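Local coordinates for phosphate-binding protein (PDB 5UB3) that probably serves as a periplasmic ligand-binding receptor of the phosphonate-binding family that works with a partner diguanylate cyclase, at residues A[2-8]-A[37-43]. Residues are numbered along the deposited sequence; the frame is centred on the assembly and turned at random.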
loop_
_atom_site.group_PDB
_atom_site.type_symbol
_atom_site.label_atom_id
_atom_site.label_comp_id
_atom_site.label_asym_id
_atom_site.label_seq_id
_atom_site.Cartn_x
_atom_site.Cartn_y
_atom_site.Cartn_z
ATOM N N SER A 2 15.206 20.256 7.101
ATOM C CA SER A 2 16.394 20.290 6.178
ATOM C C SER A 2 17.757 20.113 6.818
ATOM O O SER A 2 18.645 19.616 6.190
ATOM C CB SER A 2 16.444 21.562 5.384
ATOM O OG SER A 2 17.301 21.315 4.302
ATOM N N SER A 3 17.909 20.556 8.046
ATOM C CA SER A 3 18.777 19.895 9.029
ATOM C C SER A 3 18.097 18.618 9.643
ATOM O O SER A 3 18.709 17.789 10.300
ATOM C CB SER A 3 19.148 20.941 10.092
ATOM O OG SER A 3 20.014 20.375 11.031
ATOM N N VAL A 4 16.785 18.513 9.459
ATOM C CA VAL A 4 16.019 17.407 9.924
ATOM C C VAL A 4 15.599 16.523 8.744
ATOM O O VAL A 4 15.215 17.041 7.677
ATOM C CB VAL A 4 14.720 17.902 10.589
ATOM C CG1 VAL A 4 14.003 16.735 11.200
ATOM C CG2 VAL A 4 15.017 18.978 11.638
ATOM N N LEU A 5 15.659 15.205 8.961
ATOM C CA LEU A 5 15.058 14.214 8.031
ATOM C C LEU A 5 13.775 13.678 8.635
ATOM O O LEU A 5 13.777 13.126 9.715
ATOM C CB LEU A 5 16.014 13.048 7.767
ATOM C CG LEU A 5 15.533 11.968 6.808
ATOM C CD1 LEU A 5 15.434 12.579 5.423
ATOM C CD2 LEU A 5 16.484 10.779 6.781
ATOM N N VAL A 6 12.679 13.858 7.931
ATOM C CA VAL A 6 11.384 13.417 8.413
ATOM C C VAL A 6 10.895 12.184 7.631
ATOM O O VAL A 6 10.699 12.259 6.421
ATOM C CB VAL A 6 10.329 14.567 8.306
ATOM C CG1 VAL A 6 9.101 14.122 9.054
ATOM C CG2 VAL A 6 10.885 15.843 8.926
ATOM N N LEU A 7 10.682 11.082 8.337
ATOM C CA LEU A 7 10.275 9.814 7.732
ATOM C C LEU A 7 8.818 9.674 8.054
ATOM O O LEU A 7 8.374 9.958 9.186
ATOM C CB LEU A 7 11.045 8.640 8.310
ATOM C CG LEU A 7 10.587 7.178 8.153
ATOM C CD1 LEU A 7 10.489 6.687 6.732
ATOM C CD2 LEU A 7 11.539 6.304 8.945
ATOM N N GLY A 8 8.060 9.199 7.080
ATOM C CA GLY A 8 6.647 9.028 7.330
ATOM C C GLY A 8 6.071 7.834 6.599
ATOM O O GLY A 8 6.764 7.101 5.963
ATOM N N ILE A 37 22.316 16.502 7.527
ATOM C CA ILE A 37 21.240 15.993 8.442
ATOM C C ILE A 37 21.813 15.826 9.833
ATOM O O ILE A 37 22.834 15.198 9.991
ATOM C CB ILE A 37 20.629 14.695 7.942
ATOM C CG1 ILE A 37 19.952 14.940 6.578
ATOM C CG2 ILE A 37 19.679 14.087 8.937
ATOM C CD1 ILE A 37 18.824 15.958 6.543
ATOM N N ARG A 38 21.154 16.432 10.818
ATOM C CA ARG A 38 21.554 16.314 12.196
ATOM C C ARG A 38 20.551 15.532 13.021
ATOM O O ARG A 38 20.906 14.974 14.033
ATOM C CB ARG A 38 21.691 17.692 12.835
ATOM C CG ARG A 38 22.617 18.634 12.115
ATOM C CD ARG A 38 24.058 18.266 12.302
ATOM N NE ARG A 38 24.868 19.311 11.656
ATOM C CZ ARG A 38 25.456 20.358 12.258
ATOM N NH1 ARG A 38 25.418 20.544 13.585
ATOM N NH2 ARG A 38 26.129 21.220 11.503
ATOM N N ARG A 39 19.302 15.485 12.621
ATOM C CA ARG A 39 18.279 14.908 13.479
ATOM C C ARG A 39 17.181 14.350 12.572
ATOM O O ARG A 39 17.106 14.672 11.362
ATOM C CB ARG A 39 17.769 15.934 14.499
ATOM C CG ARG A 39 17.135 17.211 13.915
ATOM C CD ARG A 39 16.934 18.354 14.960
ATOM N NE ARG A 39 18.247 18.798 15.435
ATOM C CZ ARG A 39 19.037 19.727 14.854
ATOM N NH1 ARG A 39 18.660 20.445 13.785
ATOM N NH2 ARG A 39 20.239 19.946 15.376
ATOM N N GLY A 40 16.393 13.498 13.171
ATOM C CA GLY A 40 15.265 12.839 12.534
ATOM C C GLY A 40 13.970 13.119 13.268
ATOM O O GLY A 40 13.984 13.280 14.478
ATOM N N GLU A 41 12.866 13.091 12.535
ATOM C CA GLU A 41 11.513 13.092 13.088
ATOM C C GLU A 41 10.621 12.127 12.318
ATOM O O GLU A 41 10.892 11.812 11.168
ATOM C CB GLU A 41 10.898 14.467 12.951
ATOM C CG GLU A 41 11.336 15.382 14.068
ATOM C CD GLU A 41 11.120 16.835 13.800
ATOM O OE1 GLU A 41 10.498 17.200 12.791
ATOM O OE2 GLU A 41 11.621 17.611 14.630
ATOM N N ILE A 42 9.561 11.675 12.958
ATOM C CA ILE A 42 8.560 10.859 12.326
ATOM C C ILE A 42 7.295 11.728 12.175
ATOM O O ILE A 42 6.888 12.406 13.133
ATOM C CB ILE A 42 8.211 9.627 13.199
ATOM C CG1 ILE A 42 9.462 8.727 13.409
ATOM C CG2 ILE A 42 7.059 8.818 12.613
ATOM C CD1 ILE A 42 10.038 8.155 12.142
ATOM N N LEU A 43 6.663 11.647 11.012
ATOM C CA LEU A 43 5.395 12.331 10.756
ATOM C C LEU A 43 4.604 11.472 9.788
ATOM O O LEU A 43 4.939 11.339 8.622
ATOM C CB LEU A 43 5.570 13.724 10.183
ATOM C CG LEU A 43 4.296 14.567 10.003
ATOM C CD1 LEU A 43 3.451 14.689 11.274
ATOM C CD2 LEU A 43 4.627 15.941 9.514
#
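Val-4 to Leu-7 pair in parallel register with Arg-39 to Ile-42, joining the two strands of a beta-alpha-beta unit, strands 4-8 and 39-42, whose connecting helix is 14-28, in one lobe of this periplasmic binding protein. The strands supply donors and acceptors alternately: Leu-5 N gives to Arg-39 O (2.9 Å), Leu-5 O takes Glu-41 N, Leu-7 N reaches Glu-41 O, and Leu-7 O takes Leu-43 N (3.0 Å). At the start of the pairing, Ser-3 O accepts a nearly straight bond from Arg-38 N (2.8 Å, 171° at the hydrogen) and a weak one from Arg-39 N, tying the loop that leads into strand 39-42 to the residue just before strand 4-8.

Val-4, Val-6, Arg-39 and Glu-41 share one face. Beta-branched valines suit the extended backbone, and the long polar chains suit a face where Arg-39 and Glu-41 are exposed to solvent. With chi1 at 60°, Arg-39 CG sits over its own backbone, flanked by N and C, and meets Val-4 CG2 at 3.6 Å; the chain then bends, carrying guanidinium atom NH1 to 3.1 Å from Ser-3 OG. Glu-41 instead brings its carboxylate end, CD and OE1, to Val-4 CG1, with OE1 also near Val-6 CG2. Val-6 CG1 packs against Leu-43 CB (3.7 Å), the two side chains running alongside each other.

Leu-5, Leu-7 and Ile-42 make the opposite face apolar, as suits a surface buried under a helix. Leu-7 CD2 lies 4.0 Å from Ile-42 CD1, side by side, and Leu-5 CB meets Ile-37 CG2; Gly-40, opposite Leu-5, adds no side chain here. Helix 14-28 covers this face, with Leu-21 touching both Leu-7 and Ile-42, whereas strand 62-66 pairs in parallel along the other edge of strand 4-8, placing it between two neighbours.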